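Local coordinates for protein Cg7008-pa (Drosophila melanogaster, PDB 2WAC) that cleaves DNA and RNA as an endonuclease of the RNA-silencing machinery and, through its Tudor domain, binds peptides carrying symmetrically dimethylated arginine, at residues Tyr50-Gly55 / Leu94-Leu99; Glu30-Lys35 / Trp68-Val73; Ala184-Glu189 / Gln198-Gln203; Ala117-Ala122 / Leu160-Asp165; Phe19-Glu24 / Pro111-Tyr116. All coordinates share one frame; numbering follows the deposited sequence.

Overall arrangement
Strand 17-22, the second strand of the chain, pairs with strand 113-118 in contact 5, closing a loop that holds helix 26-42 and the whole five-stranded Tudor barrel. Nested inside that loop are contact 2, which sets helix 26-42 against strand 68-77, and contact 1, which lays the chain before strand 57-61 against the turn after strand 91-95. These two cross along the chain and touch at Pro52 and Val73. Beyond the loop, contact 4 pairs the end of strand 113-118 in parallel with strand 159-164 in the same sheet, closing a loop of helix 127-141 and strand 145-152. Contact 3 closes a short loop at the start of helix 193-208 and touches contact 4 through Glu185 and Leu120.

Contact 1 (Tyr50-Gly55 / Leu94-Leu99)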
# COMPACT_ATOMS: atom_id res chain seq x y z
N TYR A 50 3.26 -18.21 -22.78
CA TYR A 50 3.55 -16.79 -22.62
C TYR A 50 4.81 -16.57 -21.78
O TYR A 50 5.00 -17.21 -20.74
CB TYR A 50 2.34 -16.08 -21.98
CG TYR A 50 2.49 -14.57 -21.84
CD1 TYR A 50 2.13 -13.72 -22.89
CD2 TYR A 50 2.96 -14.00 -20.66
CE1 TYR A 50 2.25 -12.34 -22.77
CE2 TYR A 50 3.09 -12.62 -20.53
CZ TYR A 50 2.74 -11.79 -21.58
OH TYR A 50 2.86 -10.43 -21.46
N THR A 51 5.67 -15.67 -22.26
CA THR A 51 6.78 -15.15 -21.47
C THR A 51 6.78 -13.62 -21.58
O THR A 51 6.60 -13.08 -22.68
CB THR A 51 8.15 -15.79 -21.86
OG1 THR A 51 9.13 -15.52 -20.85
CG2 THR A 51 8.65 -15.28 -23.21
N PRO A 52 6.95 -12.92 -20.45
CA PRO A 52 6.82 -11.47 -20.45
C PRO A 52 8.13 -10.70 -20.65
O PRO A 52 9.22 -11.26 -20.47
CB PRO A 52 6.27 -11.18 -19.05
CG PRO A 52 6.74 -12.35 -18.19
CD PRO A 52 7.24 -13.44 -19.10
N LYS A 53 8.00 -9.44 -21.04
CA LYS A 53 9.07 -8.46 -20.93
C LYS A 53 8.81 -7.69 -19.64
O LYS A 53 7.66 -7.59 -19.21
CB LYS A 53 9.06 -7.50 -22.12
CG LYS A 53 9.38 -8.13 -23.46
CD LYS A 53 9.39 -7.08 -24.57
CE LYS A 53 9.65 -7.71 -25.93
NZ LYS A 53 9.69 -6.68 -27.02
N ARG A 54 9.85 -7.14 -19.04
CA ARG A 54 9.69 -6.22 -17.92
C ARG A 54 8.76 -5.06 -18.28
O ARG A 54 8.98 -4.37 -19.27
CB ARG A 54 11.04 -5.68 -17.46
CG ARG A 54 11.99 -5.32 -18.59
CD ARG A 54 13.43 -5.28 -18.12
NE ARG A 54 14.37 -5.39 -19.23
CZ ARG A 54 15.27 -6.36 -19.36
NH1 ARG A 54 15.36 -7.31 -18.43
NH2 ARG A 54 16.09 -6.39 -20.40
N GLY A 55 7.72 -4.86 -17.48
CA GLY A 55 6.76 -3.78 -17.73
C GLY A 55 5.42 -4.21 -18.29
O GLY A 55 4.46 -3.43 -18.27
N LEU A 94 7.04 -15.59 -9.20
CA LEU A 94 6.11 -16.56 -9.77
C LEU A 94 6.66 -17.18 -11.06
O LEU A 94 7.26 -16.46 -11.85
CB LEU A 94 4.81 -15.80 -10.10
CG LEU A 94 3.56 -16.62 -10.35
CD1 LEU A 94 3.41 -17.58 -9.20
CD2 LEU A 94 2.33 -15.76 -10.49
N PRO A 95 6.47 -18.50 -11.28
CA PRO A 95 6.80 -19.00 -12.62
C PRO A 95 6.01 -18.30 -13.73
O PRO A 95 4.83 -17.98 -13.54
CB PRO A 95 6.42 -20.49 -12.56
CG PRO A 95 6.48 -20.83 -11.11
CD PRO A 95 6.03 -19.59 -10.39
N THR A 96 6.67 -18.06 -14.86
CA THR A 96 6.05 -17.38 -16.00
C THR A 96 4.95 -18.20 -16.68
O THR A 96 4.13 -17.65 -17.41
CB THR A 96 7.10 -16.96 -17.06
OG1 THR A 96 7.83 -18.11 -17.49
CG2 THR A 96 8.07 -15.94 -16.49
N ASN A 97 4.93 -19.51 -16.43
CA ASN A 97 3.83 -20.35 -16.93
C ASN A 97 2.49 -20.10 -16.22
O ASN A 97 1.46 -20.66 -16.61
CB ASN A 97 4.21 -21.85 -16.97
CG ASN A 97 4.53 -22.44 -15.61
OD1 ASN A 97 3.94 -22.07 -14.59
ND2 ASN A 97 5.46 -23.39 -15.58
N ARG A 98 2.51 -19.26 -15.19
CA ARG A 98 1.29 -18.81 -14.51
C ARG A 98 0.90 -17.39 -14.94
O ARG A 98 0.07 -16.73 -14.30
CB ARG A 98 1.44 -18.90 -12.99
CG ARG A 98 1.45 -20.33 -12.46
CD ARG A 98 1.66 -20.37 -10.96
NE ARG A 98 0.48 -19.95 -10.21
CZ ARG A 98 -0.45 -20.78 -9.74
NH1 ARG A 98 -0.35 -22.10 -9.93
NH2 ARG A 98 -1.48 -20.30 -9.07
N LEU A 99 1.52 -16.93 -16.02
CA LEU A 99 1.20 -15.64 -16.61
C LEU A 99 0.57 -15.83 -17.99
O LEU A 99 0.95 -16.74 -18.73
CB LEU A 99 2.45 -14.76 -16.73
CG LEU A 99 3.31 -14.54 -15.48
CD1 LEU A 99 4.55 -13.72 -15.81
CD2 LEU A 99 2.52 -13.89 -14.36
O HOH W 1 6.31 -19.25 -19.49
O HOH W 2 2.67 -18.94 -19.83
O HOH W 3 10.26 -17.43 -19.02
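Thr96 opens the contact from the 3-10 turn that follows strand 91-95, its methyl CG2 lying 3.7 Å from Pro52 CD, where the two side chains cross obliquely. Its hydroxyl sits between the backbone N and the carbonyl carbon (chi1 57°) and bonds to Ser79 O. The same OG1 also meets two waters: one, 2.8 Å from Thr96 OG1, donates to Tyr50 O, and the other joins it to Thr51 OG1. No direct hydrogen bond links the segments, so water joins the polar edges where the loop leading into strand 57-61 passes the turn between strands 91-95 and 99-101 of the Tudor barrel. That turn is tied by Leu99 N to Thr96 O, at 3.0 Å. Leu99 comes next, its CD1 meeting Pro52 CG at 3.5 Å, with the side chains crossing at about a right angle. Its CB is 4.0 Å from Tyr50 CD2, and a third water accepts from Tyr50 N and lies 3.0 Å from Leu99 O, one of several acceptors within its reach.

Contact 2 (Glu30-Lys35 / Trp68-Val73); sequences ESLMSK and WYRAKV
Leu32 lays its methyl CD1 over one face of the Arg70 guanidinium, 3.8 Å above the plane and over its centre. CD2 of Leu32 follows the aliphatic part of the same arginine, 4.0 Å from Arg70 CD, and the two side chains cross at about a right angle. The Arg70 chain bends at chi3 (-62°), and its nitrogens are taken up by a salt bridge to Asp87 and by the carbonyls of Phe106, Glu109 and Lys110, which would hold the flat group in place beneath the leucine. Helix 26-42 here packs across strand 68-77 of the Tudor barrel, the short axes 9.2 Å apart at closest approach, and this strand lies in the region involved in dimethylarginine binding. One residue further along the helix, Met33 bends at chi2 and chi3 to bring its sulfur toward Tyr69 in a Met-aromatic contact. Met33 SD stands obliquely to the ring, 4.1 Å from Tyr69 CD2. The Tyr69 hydroxyl is bonded to Asp65.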
# COMPACT_ATOMS: atom_id res chain seq x y z
N GLU A 30 -15.05 -5.07 -8.30
CA GLU A 30 -15.90 -6.25 -8.10
C GLU A 30 -16.40 -6.81 -9.43
O GLU A 30 -16.37 -8.02 -9.66
CB GLU A 30 -17.06 -5.88 -7.18
CG GLU A 30 -18.26 -6.82 -7.20
CD GLU A 30 -19.53 -6.14 -6.73
OE1 GLU A 30 -19.62 -5.77 -5.54
OE2 GLU A 30 -20.45 -5.98 -7.56
N SER A 31 -16.86 -5.91 -10.30
CA SER A 31 -17.36 -6.26 -11.63
C SER A 31 -16.25 -6.79 -12.55
O SER A 31 -16.45 -7.78 -13.26
CB SER A 31 -18.05 -5.05 -12.27
OG SER A 31 -18.44 -5.33 -13.61
N LEU A 32 -15.09 -6.13 -12.52
CA LEU A 32 -13.92 -6.53 -13.32
C LEU A 32 -13.44 -7.93 -12.94
O LEU A 32 -13.17 -8.76 -13.81
CB LEU A 32 -12.79 -5.51 -13.16
CG LEU A 32 -11.58 -5.51 -14.11
CD1 LEU A 32 -10.91 -4.14 -14.14
CD2 LEU A 32 -10.56 -6.58 -13.75
N MET A 33 -13.33 -8.19 -11.64
CA MET A 33 -12.87 -9.48 -11.12
C MET A 33 -13.81 -10.63 -11.46
O MET A 33 -13.37 -11.76 -11.66
CB MET A 33 -12.62 -9.42 -9.61
CG MET A 33 -11.30 -8.77 -9.20
SD MET A 33 -9.83 -9.62 -9.83
CE MET A 33 -9.51 -8.70 -11.32
N SER A 34 -15.11 -10.32 -11.52
CA SER A 34 -16.13 -11.30 -11.88
C SER A 34 -16.10 -11.64 -13.37
O SER A 34 -16.32 -12.80 -13.75
CB SER A 34 -17.52 -10.80 -11.47
OG SER A 34 -18.51 -11.79 -11.71
N LYS A 35 -15.83 -10.64 -14.20
CA LYS A 35 -15.75 -10.84 -15.65
C LYS A 35 -14.45 -11.54 -16.04
O LYS A 35 -14.44 -12.36 -16.96
CB LYS A 35 -15.87 -9.50 -16.39
CG LYS A 35 -17.23 -8.84 -16.26
CD LYS A 35 -17.24 -7.46 -16.91
CE LYS A 35 -18.53 -6.71 -16.62
NZ LYS A 35 -19.73 -7.41 -17.15
N TRP A 68 -7.22 -15.68 -11.16
CA TRP A 68 -6.51 -14.77 -12.07
C TRP A 68 -6.74 -13.30 -11.69
O TRP A 68 -7.88 -12.88 -11.46
CB TRP A 68 -6.94 -15.04 -13.52
CG TRP A 68 -6.55 -16.40 -14.04
CD1 TRP A 68 -7.30 -17.55 -14.01
CD2 TRP A 68 -5.31 -16.75 -14.69
NE1 TRP A 68 -6.60 -18.58 -14.59
CE2 TRP A 68 -5.38 -18.12 -15.02
CE3 TRP A 68 -4.15 -16.03 -15.02
CZ2 TRP A 68 -4.34 -18.79 -15.66
CZ3 TRP A 68 -3.11 -16.70 -15.66
CH2 TRP A 68 -3.22 -18.07 -15.98
N TYR A 69 -5.65 -12.54 -11.62
CA TYR A 69 -5.67 -11.12 -11.26
C TYR A 69 -4.91 -10.28 -12.30
O TYR A 69 -4.07 -10.81 -13.03
CB TYR A 69 -5.03 -10.90 -9.88
CG TYR A 69 -5.73 -11.57 -8.71
CD1 TYR A 69 -5.63 -12.95 -8.51
CD2 TYR A 69 -6.45 -10.82 -7.79
CE1 TYR A 69 -6.27 -13.56 -7.43
CE2 TYR A 69 -7.08 -11.42 -6.70
CZ TYR A 69 -6.99 -12.79 -6.54
OH TYR A 69 -7.61 -13.40 -5.47
N ARG A 70 -5.20 -8.98 -12.36
CA ARG A 70 -4.42 -8.06 -13.18
C ARG A 70 -3.07 -7.83 -12.50
O ARG A 70 -3.01 -7.63 -11.28
CB ARG A 70 -5.14 -6.72 -13.38
CG ARG A 70 -6.49 -6.81 -14.07
CD ARG A 70 -6.87 -5.49 -14.71
NE ARG A 70 -7.01 -4.40 -13.75
CZ ARG A 70 -7.18 -3.12 -14.07
NH1 ARG A 70 -7.22 -2.74 -15.34
NH2 ARG A 70 -7.30 -2.20 -13.11
N ALA A 71 -1.99 -7.86 -13.28
CA ALA A 71 -0.65 -7.75 -12.71
C ALA A 71 0.33 -7.04 -13.63
O ALA A 71 0.22 -7.13 -14.85
CB ALA A 71 -0.12 -9.13 -12.33
N LYS A 72 1.28 -6.32 -13.03
CA LYS A 72 2.36 -5.68 -13.77
C LYS A 72 3.63 -6.48 -13.55
O LYS A 72 4.00 -6.77 -12.42
CB LYS A 72 2.54 -4.24 -13.30
CG LYS A 72 3.71 -3.48 -13.91
CD LYS A 72 3.81 -2.10 -13.30
CE LYS A 72 5.18 -1.48 -13.50
NZ LYS A 72 5.29 -0.18 -12.77
N VAL A 73 4.30 -6.85 -14.65
CA VAL A 73 5.58 -7.53 -14.56
C VAL A 73 6.67 -6.50 -14.26
O VAL A 73 6.92 -5.60 -15.07
CB VAL A 73 5.91 -8.31 -15.86
CG1 VAL A 73 7.28 -8.95 -15.75
CG2 VAL A 73 4.86 -9.37 -16.13

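Contact 3 (Ala184-Glu189 / Gln198-Gln203); sequences AEQRGE and QYKAAQ
Close to the C terminus, in the nuclease-like part of the extended Tudor domain, the end of short strand 183-184 and the loop behind it pack against helix 193-208. The methyl of Ala184 rests on the backbone of the helix, with Ala184 CB 3.5 Å from Tyr199 O and 4.0 Å from Tyr199 CB, while the tyrosine ring leads away to a hydroxyl bonded to Asp171. Two helix side chains then reach for the peptide groups of the same alanine. Gln203, with CG anti to its backbone N (chi1 175°) and extended beyond, accepts from Ala184 N through OE1 at 3.0 Å; the bond is nearly straight (166°), although the donor stands above the plane of the amide. Lys200 bends at chi2 and chi3, curls back over the methyl with CE 3.9 Å from Ala184 CB, and gives a weak bond from NZ to Ala184 O, at 3.4 Å. Across the lysine, at about a right angle, Gln186 sets OE1 3.9 Å from Lys200 CD. Further along the loop, Arg187 grips Glu189 side-on, NE to OE1 at 3.0 Å and NH2 to OE2, and has a long salt bridge to Glu185. Such pairing probably offsets much of the charge within the loop, while at the buried Ala184 the N-H is well satisfied by Gln203, the carbonyl only weakly by Lys200.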
# COMPACT_ATOMS: atom_id res chain seq x y z
N ALA A 184 9.48 10.72 14.28
CA ALA A 184 8.93 11.81 13.48
C ALA A 184 10.00 12.29 12.51
O ALA A 184 11.17 12.40 12.87
CB ALA A 184 8.47 12.95 14.37
N GLU A 185 9.59 12.57 11.27
CA GLU A 185 10.52 13.04 10.25
C GLU A 185 10.55 14.56 10.19
O GLU A 185 9.50 15.22 10.15
CB GLU A 185 10.17 12.45 8.88
CG GLU A 185 11.11 12.85 7.75
CD GLU A 185 10.64 12.38 6.38
OE1 GLU A 185 9.43 12.11 6.22
OE2 GLU A 185 11.49 12.29 5.47
N GLN A 186 11.76 15.11 10.19
CA GLN A 186 11.97 16.54 10.00
C GLN A 186 12.29 16.82 8.53
O GLN A 186 13.24 16.25 7.98
CB GLN A 186 13.11 17.02 10.91
CG GLN A 186 13.48 18.49 10.76
CD GLN A 186 12.36 19.42 11.20
OE1 GLN A 186 11.82 19.29 12.30
NE2 GLN A 186 12.02 20.37 10.33
N ARG A 187 11.48 17.66 7.90
CA ARG A 187 11.75 18.14 6.54
C ARG A 187 11.27 19.58 6.32
O ARG A 187 10.49 20.11 7.12
CB ARG A 187 11.19 17.19 5.47
CG ARG A 187 9.70 16.89 5.57
CD ARG A 187 9.34 15.70 4.69
NE ARG A 187 9.59 15.95 3.27
CZ ARG A 187 9.68 15.01 2.34
NH1 ARG A 187 9.55 13.73 2.65
NH2 ARG A 187 9.91 15.36 1.08
N GLY A 188 11.73 20.20 5.24
CA GLY A 188 11.66 21.65 5.08
C GLY A 188 10.52 22.30 4.31
O GLY A 188 10.40 23.52 4.34
N GLU A 189 9.70 21.52 3.61
CA GLU A 189 8.56 22.09 2.88
C GLU A 189 7.72 22.95 3.83
O GLU A 189 7.20 22.45 4.83
CB GLU A 189 7.69 21.01 2.23
CG GLU A 189 8.31 20.32 1.02
CD GLU A 189 9.15 19.11 1.39
OE1 GLU A 189 9.35 18.85 2.59
OE2 GLU A 189 9.60 18.40 0.46
N GLN A 198 3.93 19.46 14.76
CA GLN A 198 2.99 18.66 15.54
C GLN A 198 3.51 17.24 15.81
O GLN A 198 3.42 16.75 16.94
CB GLN A 198 1.60 18.65 14.89
CG GLN A 198 0.82 19.95 15.14
CD GLN A 198 -0.34 20.17 14.18
OE1 GLN A 198 -0.56 19.40 13.24
NE2 GLN A 198 -1.10 21.24 14.41
N TYR A 199 4.06 16.60 14.78
CA TYR A 199 4.67 15.27 14.91
C TYR A 199 5.91 15.28 15.82
O TYR A 199 6.14 14.32 16.56
CB TYR A 199 5.02 14.70 13.52
CG TYR A 199 3.87 14.04 12.77
CD1 TYR A 199 4.05 12.79 12.16
CD2 TYR A 199 2.62 14.65 12.67
CE1 TYR A 199 3.01 12.18 11.47
CE2 TYR A 199 1.57 14.04 11.97
CZ TYR A 199 1.78 12.81 11.38
OH TYR A 199 0.76 12.19 10.69
N LYS A 200 6.69 16.36 15.75
CA LYS A 200 7.83 16.57 16.64
C LYS A 200 7.43 16.63 18.11
O LYS A 200 8.07 16.02 18.96
CB LYS A 200 8.58 17.85 16.25
CG LYS A 200 9.43 17.73 15.00
CD LYS A 200 10.77 17.08 15.32
CE LYS A 200 11.01 15.90 14.39
NZ LYS A 200 12.02 14.97 14.97
N ALA A 201 6.36 17.38 18.39
CA ALA A 201 5.82 17.50 19.74
C ALA A 201 5.30 16.16 20.28
O ALA A 201 5.47 15.86 21.46
CB ALA A 201 4.72 18.55 19.78
N ALA A 202 4.66 15.38 19.41
CA ALA A 202 4.19 14.04 19.75
C ALA A 202 5.36 13.12 20.13
O ALA A 202 5.28 12.39 21.12
CB ALA A 202 3.38 13.45 18.61
N GLN A 203 6.43 13.18 19.34
CA GLN A 203 7.66 12.42 19.63
C GLN A 203 8.22 12.80 21.00
O GLN A 203 8.63 11.94 21.78
CB GLN A 203 8.72 12.63 18.54
CG GLN A 203 10.05 11.96 18.85
CD GLN A 203 11.09 12.15 17.77
OE1 GLN A 203 11.08 11.47 16.75
NE2 GLN A 203 12.01 13.08 18.00

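Contact 4 (Ala117-Ala122 / Leu160-Asp165); sequences ALALVA and LATLRD
The methyl of Ala119 is a bump seated over the strand backbone, with Ala119 CB 3.5 Å from Ala161 O. It fits between the side chains on its two flanks: Leu160, whose CB is 4.3 Å from Ala119 CB, and Thr162, whose methyl CG2, anti to the carbonyl carbon, comes within 3.9 Å of Ala119 CB. A type II turn from Leu118 to Val121 carries the chain away just past this methyl. Before the turn, Ala117 lies beside Leu160 on one face of the sheet, its CB 4.3 Å from Leu160 CD1. Leu118 starts away from the neighbouring strand, but its CG is anti to the backbone N (chi1 -169°), which brings CD1 back to 4.0 Å from Ala161 O, with Leu163 CG a looser neighbour. Strands 113-118 and 159-164 run parallel here, neighbours in the staphylococcal nuclease-like sheet, whose strand order 1-2-3-5-4 matches the OB-fold of that family. Two ladder bonds hold them: Ala161 N to Ala117 O at 2.9 Å, nearly along the C=O axis, and Ala119 N to Ala161 O, also 2.9 Å, with the donor well above the carbonyl plane. Thr162 OG1 is bonded to Glu151 on the next strand. Ala161 thus spends both its N-H and its carbonyl on the neighbouring segment, Ala117 in the strand and Ala119 just past its end, while mostly small and aliphatic side chains pack around them.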
# COMPACT_ATOMS: atom_id res chain seq x y z
N ALA A 117 3.21 6.95 0.74
CA ALA A 117 4.09 6.92 1.90
C ALA A 117 3.33 7.50 3.09
O ALA A 117 2.69 8.54 2.96
CB ALA A 117 5.35 7.72 1.63
N LEU A 118 3.39 6.82 4.24
CA LEU A 118 2.79 7.36 5.46
C LEU A 118 3.56 8.61 5.86
O LEU A 118 4.75 8.55 6.15
CB LEU A 118 2.76 6.32 6.59
CG LEU A 118 1.94 6.64 7.85
CD1 LEU A 118 0.45 6.75 7.54
CD2 LEU A 118 2.19 5.60 8.93
N ALA A 119 2.86 9.74 5.87
CA ALA A 119 3.49 11.06 5.98
C ALA A 119 4.30 11.26 7.26
O ALA A 119 3.79 11.04 8.36
CB ALA A 119 2.44 12.16 5.83
N LEU A 120 5.56 11.64 7.08
CA LEU A 120 6.45 12.10 8.17
C LEU A 120 6.82 11.04 9.22
O LEU A 120 7.26 11.39 10.32
CB LEU A 120 5.89 13.36 8.85
CG LEU A 120 5.44 14.57 8.01
CD1 LEU A 120 4.88 15.63 8.93
CD2 LEU A 120 6.57 15.14 7.16
N VAL A 121 6.66 9.77 8.88
CA VAL A 121 6.96 8.67 9.80
C VAL A 121 8.25 7.97 9.39
O VAL A 121 8.42 7.60 8.22
CB VAL A 121 5.78 7.66 9.87
CG1 VAL A 121 6.21 6.33 10.46
CG2 VAL A 121 4.62 8.24 10.68
N ALA A 122 9.17 7.82 10.34
CA ALA A 122 10.39 7.05 10.13
C ALA A 122 10.41 5.85 11.07
O ALA A 122 10.10 5.98 12.25
CB ALA A 122 11.62 7.92 10.34
N LEU A 160 3.15 11.52 -0.27
CA LEU A 160 2.97 11.52 1.18
C LEU A 160 1.50 11.69 1.54
O LEU A 160 0.83 12.60 1.03
CB LEU A 160 3.80 12.64 1.83
CG LEU A 160 5.25 12.39 2.28
CD1 LEU A 160 6.14 11.88 1.15
CD2 LEU A 160 5.84 13.66 2.89
N ALA A 161 0.99 10.82 2.41
CA ALA A 161 -0.41 10.86 2.81
C ALA A 161 -0.61 10.60 4.30
O ALA A 161 0.09 9.77 4.89
CB ALA A 161 -1.23 9.86 1.98
N THR A 162 -1.56 11.31 4.90
CA THR A 162 -2.02 10.98 6.25
C THR A 162 -3.26 10.09 6.16
O THR A 162 -3.99 10.12 5.17
CB THR A 162 -2.33 12.23 7.11
OG1 THR A 162 -3.25 13.08 6.41
CG2 THR A 162 -1.05 12.99 7.45
N LEU A 163 -3.47 9.30 7.21
CA LEU A 163 -4.67 8.47 7.34
C LEU A 163 -5.37 8.80 8.65
O LEU A 163 -4.73 8.94 9.69
CB LEU A 163 -4.32 6.98 7.29
CG LEU A 163 -3.72 6.42 5.99
CD1 LEU A 163 -3.42 4.94 6.16
CD2 LEU A 163 -4.64 6.64 4.79
N ARG A 164 -6.69 8.91 8.58
CA ARG A 164 -7.50 9.37 9.70
C ARG A 164 -8.67 8.42 9.95
O ARG A 164 -9.27 7.91 9.00
CB ARG A 164 -8.03 10.78 9.39
CG ARG A 164 -8.62 11.52 10.56
CD ARG A 164 -8.91 12.98 10.22
NE ARG A 164 -10.23 13.17 9.60
CZ ARG A 164 -10.86 14.34 9.54
NH1 ARG A 164 -10.31 15.43 10.05
NH2 ARG A 164 -12.05 14.42 8.96
N ASP A 165 -8.99 8.18 11.22
CA ASP A 165 -10.21 7.45 11.57
C ASP A 165 -11.42 8.33 11.31
O ASP A 165 -11.46 9.48 11.76
CB ASP A 165 -10.18 6.98 13.03
CG ASP A 165 -11.36 6.08 13.37
OD1 ASP A 165 -12.45 6.60 13.67
OD2 ASP A 165 -11.19 4.84 13.35

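Contact 5 (Phe19-Glu24 / Pro111-Tyr116); sequences FAQSVE and PYATEY
Backbone hydrogen bonds set the register of this antiparallel pair. Ala20 and Thr114 form a hydrogen-bonded pair, Ala20 N giving to Thr114 O at 3.0 Å and Thr114 N to Ala20 O at 3.1 Å, each with the donor above the carbonyl plane. CA-H...O contacts accompany them, Phe19 CA lying 3.3 Å from Thr114 O. Water joins in as the strands diverge: one molecule donates to Ala20 O and meets Thr114 OG1, and another accepts from Ser22 N at 2.8 Å and donates to Tyr112 O. The CH-pi contact centres on Phe19, whose ring is overlaid on one face by Glu115. The extended glutamate, CG anti to the backbone N (chi1 -166°), runs obliquely along the ring, CB 3.8 Å from the Phe19 centroid, with the carboxylate inclined 20° to the ring; its OE2 is bonded to Thr17. Apolar contacts fill both faces: Ala113 CB meets Phe19 CD2 at 4.2 Å, and on the face of Ala20 the methyl CB lies 4.2 Å from Tyr116 CE2. In the staphylococcal nuclease-like sheet, built from strands on both sides of the Tudor barrel in sequence, strand 17-22 lies between strands 5-12 and 113-118, and Tyr116 reaches strand 145-152. At the other end, Tyr112 packs on Leu29 and Leu32 of helix 26-42, and Gln21 NE2 bonds to Asp87 O, so the pair joins this sheet to the barrel.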
# COMPACT_ATOMS: atom_id res chain seq x y z
N PHE A 19 -0.85 0.54 0.21
CA PHE A 19 -1.74 0.64 -0.93
C PHE A 19 -3.17 0.83 -0.45
O PHE A 19 -3.61 0.17 0.50
CB PHE A 19 -1.66 -0.61 -1.81
CG PHE A 19 -0.39 -0.71 -2.61
CD1 PHE A 19 0.81 -1.09 -2.01
CD2 PHE A 19 -0.39 -0.44 -3.98
CE1 PHE A 19 1.98 -1.20 -2.75
CE2 PHE A 19 0.77 -0.54 -4.72
CZ PHE A 19 1.97 -0.92 -4.11
N ALA A 20 -3.89 1.74 -1.10
CA ALA A 20 -5.27 2.02 -0.74
C ALA A 20 -6.19 1.96 -1.96
O ALA A 20 -5.81 2.40 -3.05
CB ALA A 20 -5.38 3.37 -0.05
N GLN A 21 -7.39 1.41 -1.76
CA GLN A 21 -8.45 1.44 -2.77
C GLN A 21 -9.44 2.54 -2.42
O GLN A 21 -9.73 2.77 -1.25
CB GLN A 21 -9.19 0.10 -2.81
CG GLN A 21 -8.41 -1.08 -3.37
CD GLN A 21 -9.11 -2.41 -3.12
OE1 GLN A 21 -10.05 -2.50 -2.32
NE2 GLN A 21 -8.63 -3.46 -3.78
N SER A 22 -9.98 3.19 -3.45
CA SER A 22 -11.07 4.15 -3.27
C SER A 22 -12.37 3.39 -2.97
O SER A 22 -12.70 2.42 -3.65
CB SER A 22 -11.22 5.00 -4.54
OG SER A 22 -12.38 5.81 -4.48
N VAL A 23 -13.11 3.84 -1.96
CA VAL A 23 -14.36 3.18 -1.57
C VAL A 23 -15.44 3.24 -2.67
O VAL A 23 -16.18 2.28 -2.86
CB VAL A 23 -14.90 3.71 -0.20
CG1 VAL A 23 -16.34 3.26 0.06
CG2 VAL A 23 -14.00 3.26 0.94
N GLU A 24 -15.49 4.35 -3.40
CA GLU A 24 -16.48 4.51 -4.47
C GLU A 24 -16.11 3.78 -5.78
O GLU A 24 -16.89 3.79 -6.74
CB GLU A 24 -16.81 5.99 -4.73
CG GLU A 24 -15.71 6.79 -5.43
CD GLU A 24 -16.27 7.91 -6.29
OE1 GLU A 24 -16.96 7.60 -7.29
OE2 GLU A 24 -16.03 9.09 -5.98
N PRO A 111 -5.14 1.18 -12.44
CA PRO A 111 -5.04 0.33 -11.25
C PRO A 111 -5.98 0.77 -10.12
O PRO A 111 -6.10 1.97 -9.84
CB PRO A 111 -3.58 0.52 -10.82
CG PRO A 111 -2.86 0.85 -12.08
CD PRO A 111 -3.82 1.70 -12.85
N TYR A 112 -6.65 -0.19 -9.49
CA TYR A 112 -7.61 0.11 -8.42
C TYR A 112 -6.99 0.31 -7.04
O TYR A 112 -7.68 0.67 -6.09
CB TYR A 112 -8.76 -0.91 -8.40
CG TYR A 112 -9.76 -0.66 -9.50
CD1 TYR A 112 -10.64 0.42 -9.43
CD2 TYR A 112 -9.82 -1.50 -10.62
CE1 TYR A 112 -11.56 0.67 -10.45
CE2 TYR A 112 -10.74 -1.26 -11.64
CZ TYR A 112 -11.60 -0.18 -11.55
OH TYR A 112 -12.51 0.06 -12.55
N ALA A 113 -5.67 0.10 -6.95
CA ALA A 113 -4.92 0.42 -5.74
C ALA A 113 -3.79 1.40 -6.04
O ALA A 113 -3.16 1.33 -7.10
CB ALA A 113 -4.37 -0.86 -5.10
N THR A 114 -3.53 2.31 -5.11
CA THR A 114 -2.50 3.33 -5.25
C THR A 114 -1.58 3.31 -4.04
O THR A 114 -2.05 3.26 -2.90
CB THR A 114 -3.13 4.74 -5.41
OG1 THR A 114 -4.10 4.72 -6.46
CG2 THR A 114 -2.06 5.80 -5.73
N GLU A 115 -0.27 3.36 -4.29
CA GLU A 115 0.72 3.38 -3.21
C GLU A 115 0.97 4.79 -2.67
O GLU A 115 1.05 5.75 -3.43
CB GLU A 115 2.04 2.75 -3.68
CG GLU A 115 3.00 2.43 -2.53
CD GLU A 115 4.26 1.71 -2.99
OE1 GLU A 115 4.49 1.59 -4.21
OE2 GLU A 115 5.03 1.28 -2.10
N TYR A 116 1.09 4.88 -1.35
CA TYR A 116 1.41 6.13 -0.66
C TYR A 116 2.48 5.89 0.39
O TYR A 116 2.63 4.77 0.88
CB TYR A 116 0.17 6.70 0.04
CG TYR A 116 -0.99 6.98 -0.88
CD1 TYR A 116 -1.11 8.20 -1.54
CD2 TYR A 116 -1.99 6.02 -1.08
CE1 TYR A 116 -2.18 8.46 -2.38
CE2 TYR A 116 -3.06 6.27 -1.92
CZ TYR A 116 -3.16 7.49 -2.56
OH TYR A 116 -4.22 7.75 -3.40
O HOH W 4 -6.54 4.29 -4.80
O HOH W 5 -9.84 2.22 -6.10